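Local coordinates for globin III, extracellular (Lumbricus terrestris, PDB 1X9F), which binds heme, here with carbon monoxide, as a globin chain of the giant extracellular erythrocruorin, and so probably carries oxygen in the earthworm's blood, at residues Ala94-His97 / Leu98-His102; Gly107-Lys110 / Ala111-Lys114; Phe113-Phe116 / Gly117-Leu120; Gly77-Leu80 / Ala81-Leu85. All coordinates share one frame; numbering follows the deposited sequence.

Overall arrangement
All four contacts are local ones in one globin fold, and all four touch the same heme. Three are turns of helix, and contact 2 is a corner leading into a helix. Contact 1, on helix 88-103, supplies the iron ligand H102. Contacts 2 and 3 follow each other on helix 110-127 and share F113 and K114. Their centres are 9 Å apart. F113 joins them to contact 1, with F113 CZ 3.6 Å from H102 CD2. Contact 4, on helix 65-83, packs on contact 1, where L95 CD2 lies 3.8 Å from A81 CB. It meets contact 3 through L78 CD2 and L120 CD2, 4.1 Å apart. Contacts 2 and 4 do not touch. Their centres are 20 Å apart.

Contact 1 of 4, residues Ala94-His97 / Leu98-His102; sequences ALDH and LAHQH. With HEM (protoporphyrin IX containing Fe), chain R; PO4 (phosphate ion), chain Q.
The backbone N atoms of L98, A99, H100 and Q101 bond to the O atoms of A94, L95, D96 and H97 in turn, the i to i+4 pattern of an alpha-helix. This is the F helix of the globin fold, on the proximal side of the heme. H97 has CG anti to its backbone N (chi1 -173°), and this places the ring beside a phosphate, probably from the crystallisation liquor. H97 ND1 bonds to phosphate O2 at 2.7 Å, with O2 in the ring plane. H97 NE2 bonds to propionate O1A of a second heme. The amide of Q101 lies near the same ring, its plane turned 49° from it. Replacing H97 by alanine would probably cost the propionate and the phosphate their bonds to this ring. H100 NE2 makes a weak bond to D96 OD2 at 3.2 Å, ring and carboxylate nearly perpendicular. L95 CD2 touches L98 CD1 at 4.1 Å. L98 CD2 reaches heme methyl CMA at 3.6 Å. L98 O accepts from both H102 N and H102 ND1. The bond from H102 ND1 to L98 O, 3.0 Å and nearly straight, holds the rotation of the imidazole. It leaves H102 NE2 pointing at the iron, 2.0 Å away.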
# COMPACT_ATOMS: atom_id res chain seq x y z
N ALA C 94 -8.98 -35.68 -26.75
CA ALA C 94 -8.18 -34.75 -27.54
C ALA C 94 -6.73 -35.22 -27.68
O ALA C 94 -6.17 -35.18 -28.78
CB ALA C 94 -8.22 -33.35 -26.93
N LEU C 95 -6.15 -35.68 -26.58
CA LEU C 95 -4.76 -36.14 -26.59
C LEU C 95 -4.63 -37.45 -27.36
O LEU C 95 -3.61 -37.69 -28.01
CB LEU C 95 -4.20 -36.27 -25.17
CG LEU C 95 -4.13 -34.97 -24.36
CD1 LEU C 95 -3.52 -35.23 -22.98
CD2 LEU C 95 -3.34 -33.88 -25.07
N ASP C 96 -5.67 -38.28 -27.30
CA ASP C 96 -5.70 -39.53 -28.05
C ASP C 96 -5.74 -39.25 -29.56
O ASP C 96 -5.01 -39.88 -30.32
CB ASP C 96 -6.88 -40.38 -27.61
CG ASP C 96 -6.80 -41.80 -28.13
OD1 ASP C 96 -5.84 -42.52 -27.77
OD2 ASP C 96 -7.65 -42.28 -28.90
N HIS C 97 -6.60 -38.32 -29.97
CA HIS C 97 -6.63 -37.85 -31.35
C HIS C 97 -5.26 -37.35 -31.82
O HIS C 97 -4.78 -37.76 -32.87
CB HIS C 97 -7.69 -36.75 -31.49
CG HIS C 97 -7.92 -36.30 -32.90
ND1 HIS C 97 -8.74 -36.98 -33.77
CD2 HIS C 97 -7.45 -35.23 -33.59
CE1 HIS C 97 -8.77 -36.35 -34.94
NE2 HIS C 97 -8.00 -35.29 -34.85
N LEU C 98 -4.63 -36.47 -31.03
CA LEU C 98 -3.26 -36.05 -31.31
C LEU C 98 -2.32 -37.25 -31.38
O LEU C 98 -1.45 -37.32 -32.25
CB LEU C 98 -2.77 -35.03 -30.28
CG LEU C 98 -3.39 -33.63 -30.34
CD1 LEU C 98 -3.19 -32.87 -29.02
CD2 LEU C 98 -2.84 -32.82 -31.51
N ALA C 99 -2.49 -38.20 -30.46
CA ALA C 99 -1.69 -39.42 -30.44
C ALA C 99 -1.73 -40.12 -31.80
O ALA C 99 -0.68 -40.43 -32.35
CB ALA C 99 -2.14 -40.36 -29.33
N HIS C 100 -2.94 -40.35 -32.33
CA HIS C 100 -3.09 -40.95 -33.66
C HIS C 100 -2.38 -40.15 -34.74
O HIS C 100 -1.66 -40.72 -35.56
CB HIS C 100 -4.57 -41.14 -34.02
CG HIS C 100 -5.27 -42.13 -33.15
ND1 HIS C 100 -4.98 -43.48 -33.19
CD2 HIS C 100 -6.22 -41.98 -32.20
CE1 HIS C 100 -5.74 -44.11 -32.31
NE2 HIS C 100 -6.49 -43.22 -31.69
N GLN C 101 -2.58 -38.84 -34.72
CA GLN C 101 -1.99 -37.97 -35.73
C GLN C 101 -0.45 -38.08 -35.80
O GLN C 101 0.11 -37.98 -36.89
CB GLN C 101 -2.42 -36.51 -35.55
CG GLN C 101 -3.91 -36.26 -35.82
CD GLN C 101 -4.29 -34.79 -35.69
OE1 GLN C 101 -3.90 -34.12 -34.73
NE2 GLN C 101 -5.06 -34.29 -36.65
N HIS C 102 0.21 -38.28 -34.66
CA HIS C 102 1.68 -38.43 -34.68
C HIS C 102 2.09 -39.86 -35.00
O HIS C 102 3.14 -40.09 -35.59
CB HIS C 102 2.33 -37.94 -33.37
CG HIS C 102 2.26 -36.45 -33.20
ND1 HIS C 102 1.09 -35.81 -32.84
CD2 HIS C 102 3.19 -35.48 -33.36
CE1 HIS C 102 1.31 -34.51 -32.79
NE2 HIS C 102 2.57 -34.28 -33.09
CHA HEM R . 1.65 -32.32 -36.67
CHB HEM R . 0.34 -31.01 -32.13
CHC HEM R . 4.76 -32.20 -30.44
CHD HEM R . 5.94 -33.85 -34.92
C1A HEM R . 0.88 -31.78 -35.54
C2A HEM R . -0.40 -31.25 -35.73
C3A HEM R . -0.83 -30.84 -34.39
C4A HEM R . 0.34 -31.22 -33.58
CMA HEM R . -2.13 -30.20 -33.95
CAA HEM R . -1.17 -31.11 -37.01
CBA HEM R . -2.17 -32.24 -37.13
CGA HEM R . -2.94 -32.03 -38.41
O1A HEM R . -3.89 -31.22 -38.41
O2A HEM R . -2.59 -32.67 -39.42
C1B HEM R . 1.48 -31.23 -31.24
C2B HEM R . 1.41 -30.86 -29.90
C3B HEM R . 2.66 -31.19 -29.49
C4B HEM R . 3.38 -31.74 -30.53
CMB HEM R . 0.27 -30.25 -29.11
CAB HEM R . 3.07 -31.06 -28.23
CBB HEM R . 3.17 -30.72 -26.91
C1C HEM R . 5.51 -32.77 -31.58
C2C HEM R . 6.82 -33.20 -31.44
C3C HEM R . 7.11 -33.67 -32.70
C4C HEM R . 6.01 -33.46 -33.50
CMC HEM R . 7.70 -33.20 -30.22
CAC HEM R . 8.42 -34.21 -33.13
CBC HEM R . 8.75 -35.52 -33.46
C1D HEM R . 4.84 -33.57 -35.85
C2D HEM R . 4.94 -33.86 -37.21
C3D HEM R . 3.75 -33.45 -37.75
C4D HEM R . 3.00 -32.91 -36.58
CMD HEM R . 6.12 -34.50 -37.91
CAD HEM R . 3.30 -33.52 -39.18
CBD HEM R . 3.81 -32.26 -39.88
CGD HEM R . 3.25 -32.29 -41.27
O1D HEM R . 3.91 -32.84 -42.18
O2D HEM R . 2.14 -31.75 -41.45
NA HEM R . 1.35 -31.80 -34.26
NB HEM R . 2.65 -31.76 -31.68
NC HEM R . 4.97 -32.93 -32.82
ND HEM R . 3.69 -32.99 -35.42
FE HEM R . 3.15 -32.41 -33.55
P PO4 Q . -9.33 -40.21 -32.87
O1 PO4 Q . -9.90 -41.60 -33.02
O2 PO4 Q . -10.30 -39.18 -33.42
O3 PO4 Q . -8.03 -40.11 -33.64
O4 PO4 Q . -9.08 -39.95 -31.40

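Contact 2 of 4, residues Gly107-Lys110 / Ala111-Lys114; sequences GVQK and AHFK. With HEM (protoporphyrin IX containing Fe), chain R.
Q109 O accepts the backbone N of H112 at 2.9 Å, an i to i+3 bond. This is the first turn of the globin G helix, entered from the FG corner. One residue on, K110 O accepts K114 N at 3.1 Å in the regular i to i+4 way. G107 sits at the start of the segment with phi 104°. A CB there would jam against the carbonyl O of the preceding residue. Q109 has CG between its backbone N and carbonyl carbon (chi1 51°), and this lays CG over the H112 ring. The result is a CH-pi contact, with Q109 CG 3.6 Å from the centroid of that ring and almost above its centre. H112 NE2 bonds to E49, a second hold on the imidazole. V108 lies between corner, helix and heme. Its CG1 lies in the plane of the F113 ring, at the edge, 3.8 Å from F113 CE1. V108 CG1 and CG2 both also meet the heme vinyl carbon CBC. F113 lays one face over pyrrole C of the heme on the proximal side, and its ring also packs edge-to-face with H102. A smaller side chain such as alanine in place of F113 would probably open a gap beside pyrrole C and leave both the H102 ring and V108 CG1 without this neighbour. Heme methyl CMC stands 3.7 Å above the ring plane of F113, over its centre, while F113 CE2 approaches heme CHC to 3.4 Å.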
# COMPACT_ATOMS: atom_id res chain seq x y z
N GLY C 107 9.13 -41.94 -38.12
CA GLY C 107 10.30 -41.24 -37.63
C GLY C 107 10.07 -40.56 -36.29
O GLY C 107 10.96 -40.52 -35.44
N VAL C 108 8.87 -40.01 -36.11
CA VAL C 108 8.49 -39.34 -34.87
C VAL C 108 8.54 -40.36 -33.74
O VAL C 108 7.86 -41.38 -33.79
CB VAL C 108 7.08 -38.72 -34.98
CG1 VAL C 108 6.58 -38.23 -33.62
CG2 VAL C 108 7.09 -37.57 -35.98
N GLN C 109 9.37 -40.10 -32.73
CA GLN C 109 9.55 -41.08 -31.66
C GLN C 109 9.51 -40.46 -30.26
O GLN C 109 9.72 -39.26 -30.10
CB GLN C 109 10.83 -41.89 -31.88
CG GLN C 109 12.07 -41.05 -32.13
CD GLN C 109 13.21 -41.83 -32.75
OE1 GLN C 109 13.17 -42.17 -33.93
NE2 GLN C 109 14.24 -42.10 -31.96
N LYS C 110 9.25 -41.30 -29.26
CA LYS C 110 9.14 -40.84 -27.88
C LYS C 110 10.26 -39.89 -27.44
O LYS C 110 10.01 -38.94 -26.71
CB LYS C 110 9.04 -42.02 -26.91
CG LYS C 110 7.68 -42.69 -26.93
CD LYS C 110 7.60 -43.84 -25.96
CE LYS C 110 6.31 -44.62 -26.17
NZ LYS C 110 6.18 -45.71 -25.16
N ALA C 111 11.49 -40.15 -27.91
CA ALA C 111 12.66 -39.36 -27.52
C ALA C 111 12.50 -37.89 -27.92
O ALA C 111 12.97 -37.00 -27.21
CB ALA C 111 13.92 -39.94 -28.14
N HIS C 112 11.83 -37.66 -29.04
CA HIS C 112 11.58 -36.32 -29.53
C HIS C 112 10.67 -35.55 -28.57
O HIS C 112 10.89 -34.36 -28.32
CB HIS C 112 10.91 -36.36 -30.90
CG HIS C 112 11.72 -37.00 -31.98
ND1 HIS C 112 11.15 -37.50 -33.13
CD2 HIS C 112 13.06 -37.21 -32.11
CE1 HIS C 112 12.08 -37.99 -33.92
NE2 HIS C 112 13.25 -37.82 -33.33
N PHE C 113 9.65 -36.22 -28.05
CA PHE C 113 8.72 -35.61 -27.12
C PHE C 113 9.34 -35.33 -25.76
O PHE C 113 8.93 -34.39 -25.07
CB PHE C 113 7.47 -36.46 -26.97
CG PHE C 113 6.45 -36.21 -28.04
CD1 PHE C 113 6.59 -36.77 -29.30
CD2 PHE C 113 5.34 -35.41 -27.78
CE1 PHE C 113 5.65 -36.53 -30.30
CE2 PHE C 113 4.39 -35.17 -28.76
CZ PHE C 113 4.54 -35.73 -30.03
N LYS C 114 10.34 -36.12 -25.37
CA LYS C 114 11.04 -35.87 -24.12
C LYS C 114 11.90 -34.62 -24.23
O LYS C 114 12.03 -33.85 -23.27
CB LYS C 114 11.90 -37.06 -23.71
CG LYS C 114 12.67 -36.83 -22.41
CD LYS C 114 13.40 -38.08 -22.00
CE LYS C 114 14.20 -37.84 -20.74
NZ LYS C 114 14.85 -39.12 -20.28
CHA HEM R . 1.65 -32.32 -36.67
CHB HEM R . 0.34 -31.01 -32.13
CHC HEM R . 4.76 -32.20 -30.44
CHD HEM R . 5.94 -33.85 -34.92
C1A HEM R . 0.88 -31.78 -35.54
C2A HEM R . -0.40 -31.25 -35.73
C3A HEM R . -0.83 -30.84 -34.39
C4A HEM R . 0.34 -31.22 -33.58
CMA HEM R . -2.13 -30.20 -33.95
CAA HEM R . -1.17 -31.11 -37.01
CBA HEM R . -2.17 -32.24 -37.13
CGA HEM R . -2.94 -32.03 -38.41
O1A HEM R . -3.89 -31.22 -38.41
O2A HEM R . -2.59 -32.67 -39.42
C1B HEM R . 1.48 -31.23 -31.24
C2B HEM R . 1.41 -30.86 -29.90
C3B HEM R . 2.66 -31.19 -29.49
C4B HEM R . 3.38 -31.74 -30.53
CMB HEM R . 0.27 -30.25 -29.11
CAB HEM R . 3.07 -31.06 -28.23
CBB HEM R . 3.17 -30.72 -26.91
C1C HEM R . 5.51 -32.77 -31.58
C2C HEM R . 6.82 -33.20 -31.44
C3C HEM R . 7.11 -33.67 -32.70
C4C HEM R . 6.01 -33.46 -33.50
CMC HEM R . 7.70 -33.20 -30.22
CAC HEM R . 8.42 -34.21 -33.13
CBC HEM R . 8.75 -35.52 -33.46
C1D HEM R . 4.84 -33.57 -35.85
C2D HEM R . 4.94 -33.86 -37.21
C3D HEM R . 3.75 -33.45 -37.75
C4D HEM R . 3.00 -32.91 -36.58
CMD HEM R . 6.12 -34.50 -37.91
CAD HEM R . 3.30 -33.52 -39.18
CBD HEM R . 3.81 -32.26 -39.88
CGD HEM R . 3.25 -32.29 -41.27
O1D HEM R . 3.91 -32.84 -42.18
O2D HEM R . 2.14 -31.75 -41.45
NA HEM R . 1.35 -31.80 -34.26
NB HEM R . 2.65 -31.76 -31.68
NC HEM R . 4.97 -32.93 -32.82
ND HEM R . 3.69 -32.99 -35.42
FE HEM R . 3.15 -32.41 -33.55

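Contact 3 of 4, residues Phe113-Phe116 / Gly117-Leu120; sequences FKKF and GEIL. With HEM (protoporphyrin IX containing Fe), chain R.
K115 bends forward along its own helix, at chi2 (-54°) and chi4 (-58°), to form a salt bridge with E118 three residues on. K115 NZ lies 2.7 Å from E118 OE2 and uses the syn lone pair of that oxygen. The helix is the G helix of the globin fold, residues 110-127. E118 reaches the lysine with an extended chain. E118 OE1 has a second positive charge in the neighbourhood, K114 NZ at 5.4 Å, not in contact. K115 CD also touches I119 CD1 at 4.1 Å. On the heme side, F116 has CG anti to the backbone N (chi1 -166°), and its ring lies on the distal side of the porphyrin, across the plane from F113. Heme vinyl carbon CBB is at the edge of the F116 ring, 3.5 Å from CE1. L39 and I74 pack on this same side chain, and the ring is about 6 Å from the bound carbon monoxide. L120 lies one turn further along and touches F116 CE1 with CD2 at 3.9 Å. In the backbone, G117 N bonds to F113 O and I119 N to K115 O. L120 N bonds to F116 O at 2.7 Å.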
# COMPACT_ATOMS: atom_id res chain seq x y z
N PHE C 113 9.65 -36.22 -28.05
CA PHE C 113 8.72 -35.61 -27.12
C PHE C 113 9.34 -35.33 -25.76
O PHE C 113 8.93 -34.39 -25.07
CB PHE C 113 7.47 -36.46 -26.97
CG PHE C 113 6.45 -36.21 -28.04
CD1 PHE C 113 6.59 -36.77 -29.30
CD2 PHE C 113 5.34 -35.41 -27.78
CE1 PHE C 113 5.65 -36.53 -30.30
CE2 PHE C 113 4.39 -35.17 -28.76
CZ PHE C 113 4.54 -35.73 -30.03
N LYS C 114 10.34 -36.12 -25.37
CA LYS C 114 11.04 -35.87 -24.12
C LYS C 114 11.90 -34.62 -24.23
O LYS C 114 12.03 -33.85 -23.27
CB LYS C 114 11.90 -37.06 -23.71
CG LYS C 114 12.67 -36.83 -22.41
CD LYS C 114 13.40 -38.08 -22.00
CE LYS C 114 14.20 -37.84 -20.74
NZ LYS C 114 14.85 -39.12 -20.28
N LYS C 115 12.48 -34.42 -25.41
CA LYS C 115 13.29 -33.25 -25.68
C LYS C 115 12.40 -32.01 -25.75
O LYS C 115 12.72 -30.98 -25.16
CB LYS C 115 14.03 -33.43 -27.00
CG LYS C 115 15.52 -33.19 -26.89
CD LYS C 115 15.82 -31.84 -26.28
CE LYS C 115 17.30 -31.71 -25.96
NZ LYS C 115 17.78 -32.78 -25.02
N PHE C 116 11.29 -32.12 -26.47
CA PHE C 116 10.34 -31.03 -26.59
C PHE C 116 9.91 -30.52 -25.21
O PHE C 116 9.92 -29.31 -24.97
CB PHE C 116 9.13 -31.46 -27.42
CG PHE C 116 8.27 -30.32 -27.85
CD1 PHE C 116 6.98 -30.17 -27.34
CD2 PHE C 116 8.74 -29.38 -28.77
CE1 PHE C 116 6.18 -29.10 -27.73
CE2 PHE C 116 7.94 -28.31 -29.17
CZ PHE C 116 6.66 -28.17 -28.65
N GLY C 117 9.59 -31.44 -24.31
CA GLY C 117 9.29 -31.12 -22.92
C GLY C 117 10.35 -30.28 -22.23
O GLY C 117 10.03 -29.33 -21.51
N GLU C 118 11.62 -30.62 -22.45
CA GLU C 118 12.73 -29.86 -21.89
C GLU C 118 12.79 -28.47 -22.52
O GLU C 118 12.93 -27.48 -21.80
CB GLU C 118 14.07 -30.56 -22.11
CG GLU C 118 14.16 -31.95 -21.52
CD GLU C 118 15.28 -32.77 -22.13
OE1 GLU C 118 15.41 -33.96 -21.76
OE2 GLU C 118 16.03 -32.24 -22.98
N ILE C 119 12.70 -28.41 -23.84
CA ILE C 119 12.71 -27.13 -24.55
C ILE C 119 11.55 -26.25 -24.09
O ILE C 119 11.71 -25.04 -23.89
CB ILE C 119 12.71 -27.34 -26.09
CG1 ILE C 119 14.01 -28.01 -26.54
CG2 ILE C 119 12.54 -26.00 -26.82
CD1 ILE C 119 13.97 -28.57 -27.95
N LEU C 120 10.38 -26.87 -23.91
CA LEU C 120 9.17 -26.18 -23.48
C LEU C 120 9.32 -25.66 -22.05
O LEU C 120 8.89 -24.55 -21.74
CB LEU C 120 7.99 -27.14 -23.60
CG LEU C 120 6.54 -26.65 -23.68
CD1 LEU C 120 6.37 -25.47 -24.63
CD2 LEU C 120 5.66 -27.81 -24.12
CHA HEM R . 1.65 -32.32 -36.67
CHB HEM R . 0.34 -31.01 -32.13
CHC HEM R . 4.76 -32.20 -30.44
CHD HEM R . 5.94 -33.85 -34.92
C1A HEM R . 0.88 -31.78 -35.54
C2A HEM R . -0.40 -31.25 -35.73
C3A HEM R . -0.83 -30.84 -34.39
C4A HEM R . 0.34 -31.22 -33.58
CMA HEM R . -2.13 -30.20 -33.95
CAA HEM R . -1.17 -31.11 -37.01
CBA HEM R . -2.17 -32.24 -37.13
CGA HEM R . -2.94 -32.03 -38.41
O1A HEM R . -3.89 -31.22 -38.41
O2A HEM R . -2.59 -32.67 -39.42
C1B HEM R . 1.48 -31.23 -31.24
C2B HEM R . 1.41 -30.86 -29.90
C3B HEM R . 2.66 -31.19 -29.49
C4B HEM R . 3.38 -31.74 -30.53
CMB HEM R . 0.27 -30.25 -29.11
CAB HEM R . 3.07 -31.06 -28.23
CBB HEM R . 3.17 -30.72 -26.91
C1C HEM R . 5.51 -32.77 -31.58
C2C HEM R . 6.82 -33.20 -31.44
C3C HEM R . 7.11 -33.67 -32.70
C4C HEM R . 6.01 -33.46 -33.50
CMC HEM R . 7.70 -33.20 -30.22
CAC HEM R . 8.42 -34.21 -33.13
CBC HEM R . 8.75 -35.52 -33.46
C1D HEM R . 4.84 -33.57 -35.85
C2D HEM R . 4.94 -33.86 -37.21
C3D HEM R . 3.75 -33.45 -37.75
C4D HEM R . 3.00 -32.91 -36.58
CMD HEM R . 6.12 -34.50 -37.91
CAD HEM R . 3.30 -33.52 -39.18
CBD HEM R . 3.81 -32.26 -39.88
CGD HEM R . 3.25 -32.29 -41.27
O1D HEM R . 3.91 -32.84 -42.18
O2D HEM R . 2.14 -31.75 -41.45
NA HEM R . 1.35 -31.80 -34.26
NB HEM R . 2.65 -31.76 -31.68
NC HEM R . 4.97 -32.93 -32.82
ND HEM R . 3.69 -32.99 -35.42
FE HEM R . 3.15 -32.41 -33.55

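Contact 4 of 4, residues Gly77-Leu80 / Ala81-Leu85; sequences GLDL and AINLL. With HEM (protoporphyrin IX containing Fe), chain R.
G77 O accepts A81 N at 3.1 Å, the first i to i+4 bond here of the globin E helix, residues 65-83. G77 packs on heme methyl CMB, and a CB on this residue would crowd that methyl. L78 follows, and its backbone N is 3.4 Å from CMB. L78 O takes I82 N, while L78 CG touches I82 CD1 at 4.2 Å. D79 O is gripped twice by one residue. D79 O accepts N83 N at 2.9 Å and N83 ND2 at 3.0 Å, from opposite faces of the carbonyl plane. D79 O lies in the plane of the N83 amide, and the pair of bonds limits the rotation of that amide. D79 has CG anti to its backbone N (chi1 -170°), and its carboxylate turns to other partners. OD2 accepts from W19 NE1, and OD1 forms a salt bridge with R26 of the Globin II chain. N83 OD1 in turn accepts the backbone N of G23 of that chain. L80 ends the segment. It runs side by side with L84, pointing the same way, with L80 CD1 3.8 Å from L84 CD1. L84 N bonds to A81 O at 2.9 Å, an i to i+3 bond. Both leucines also pack on D66 of the Globin II chain, so this end of the helix lies at a subunit interface. Within the chain, L80 and L84 rest on A94 of helix 88-103, and A81 on L91 and L95 of it. L78 and I82 pack on W19 of helix 9-20, and A81 and I82 on helix 133-148.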
# COMPACT_ATOMS: atom_id res chain seq x y z
N GLY C 77 -2.75 -26.84 -30.65
CA GLY C 77 -2.86 -28.19 -30.10
C GLY C 77 -2.54 -28.17 -28.62
O GLY C 77 -3.24 -28.79 -27.82
N LEU C 78 -1.47 -27.45 -28.27
CA LEU C 78 -1.05 -27.30 -26.88
C LEU C 78 -2.05 -26.42 -26.11
O LEU C 78 -2.36 -26.70 -24.95
CB LEU C 78 0.37 -26.73 -26.79
CG LEU C 78 0.96 -26.44 -25.40
CD1 LEU C 78 1.04 -27.71 -24.54
CD2 LEU C 78 2.33 -25.79 -25.52
N ASP C 79 -2.57 -25.40 -26.79
CA ASP C 79 -3.65 -24.55 -26.24
C ASP C 79 -4.91 -25.35 -25.93
O ASP C 79 -5.55 -25.13 -24.89
CB ASP C 79 -4.00 -23.42 -27.22
CG ASP C 79 -4.92 -22.40 -26.60
OD1 ASP C 79 -6.02 -22.16 -27.16
OD2 ASP C 79 -4.63 -21.79 -25.54
N LEU C 80 -5.27 -26.25 -26.84
CA LEU C 80 -6.40 -27.15 -26.68
C LEU C 80 -6.26 -28.02 -25.43
O LEU C 80 -7.17 -28.06 -24.60
CB LEU C 80 -6.54 -28.02 -27.92
CG LEU C 80 -7.56 -29.15 -27.85
CD1 LEU C 80 -8.95 -28.59 -27.89
CD2 LEU C 80 -7.35 -30.13 -28.98
N ALA C 81 -5.12 -28.70 -25.30
CA ALA C 81 -4.86 -29.53 -24.13
C ALA C 81 -5.00 -28.73 -22.83
O ALA C 81 -5.77 -29.11 -21.94
CB ALA C 81 -3.48 -30.17 -24.23
N ILE C 82 -4.28 -27.62 -22.74
CA ILE C 82 -4.33 -26.77 -21.55
C ILE C 82 -5.75 -26.30 -21.26
O ILE C 82 -6.19 -26.31 -20.10
CB ILE C 82 -3.36 -25.56 -21.69
CG1 ILE C 82 -1.90 -26.05 -21.72
CG2 ILE C 82 -3.60 -24.53 -20.56
CD1 ILE C 82 -0.89 -24.95 -21.97
N ASN C 83 -6.48 -25.90 -22.30
CA ASN C 83 -7.85 -25.44 -22.08
C ASN C 83 -8.82 -26.56 -21.74
O ASN C 83 -9.95 -26.29 -21.35
CB ASN C 83 -8.36 -24.59 -23.25
CG ASN C 83 -7.99 -23.12 -23.10
OD1 ASN C 83 -8.75 -22.34 -22.52
ND2 ASN C 83 -6.81 -22.75 -23.59
N LEU C 84 -8.37 -27.80 -21.88
CA LEU C 84 -9.19 -28.94 -21.49
C LEU C 84 -8.72 -29.60 -20.19
O LEU C 84 -9.26 -30.64 -19.79
CB LEU C 84 -9.31 -29.96 -22.63
CG LEU C 84 -10.22 -29.57 -23.80
CD1 LEU C 84 -10.18 -30.62 -24.90
CD2 LEU C 84 -11.67 -29.31 -23.37
N LEU C 85 -7.74 -29.00 -19.51
CA LEU C 85 -7.23 -29.58 -18.26
C LEU C 85 -8.30 -29.71 -17.16
O LEU C 85 -8.25 -30.66 -16.37
CB LEU C 85 -6.01 -28.80 -17.76
CG LEU C 85 -4.69 -29.08 -18.49
CD1 LEU C 85 -3.66 -27.99 -18.17
CD2 LEU C 85 -4.12 -30.46 -18.17
CHA HEM R . 1.65 -32.32 -36.67
CHB HEM R . 0.34 -31.01 -32.13
CHC HEM R . 4.76 -32.20 -30.44
CHD HEM R . 5.94 -33.85 -34.92
C1A HEM R . 0.88 -31.78 -35.54
C2A HEM R . -0.40 -31.25 -35.73
C3A HEM R . -0.83 -30.84 -34.39
C4A HEM R . 0.34 -31.22 -33.58
CMA HEM R . -2.13 -30.20 -33.95
CAA HEM R . -1.17 -31.11 -37.01
CBA HEM R . -2.17 -32.24 -37.13
CGA HEM R . -2.94 -32.03 -38.41
O1A HEM R . -3.89 -31.22 -38.41
O2A HEM R . -2.59 -32.67 -39.42
C1B HEM R . 1.48 -31.23 -31.24
C2B HEM R . 1.41 -30.86 -29.90
C3B HEM R . 2.66 -31.19 -29.49
C4B HEM R . 3.38 -31.74 -30.53
CMB HEM R . 0.27 -30.25 -29.11
CAB HEM R . 3.07 -31.06 -28.23
CBB HEM R . 3.17 -30.72 -26.91
C1C HEM R . 5.51 -32.77 -31.58
C2C HEM R . 6.82 -33.20 -31.44
C3C HEM R . 7.11 -33.67 -32.70
C4C HEM R . 6.01 -33.46 -33.50
CMC HEM R . 7.70 -33.20 -30.22
CAC HEM R . 8.42 -34.21 -33.13
CBC HEM R . 8.75 -35.52 -33.46
C1D HEM R . 4.84 -33.57 -35.85
C2D HEM R . 4.94 -33.86 -37.21
C3D HEM R . 3.75 -33.45 -37.75
C4D HEM R . 3.00 -32.91 -36.58
CMD HEM R . 6.12 -34.50 -37.91
CAD HEM R . 3.30 -33.52 -39.18
CBD HEM R . 3.81 -32.26 -39.88
CGD HEM R . 3.25 -32.29 -41.27
O1D HEM R . 3.91 -32.84 -42.18
O2D HEM R . 2.14 -31.75 -41.45
NA HEM R . 1.35 -31.80 -34.26
NB HEM R . 2.65 -31.76 -31.68
NC HEM R . 4.97 -32.93 -32.82
ND HEM R . 3.69 -32.99 -35.42
FE HEM R . 3.15 -32.41 -33.55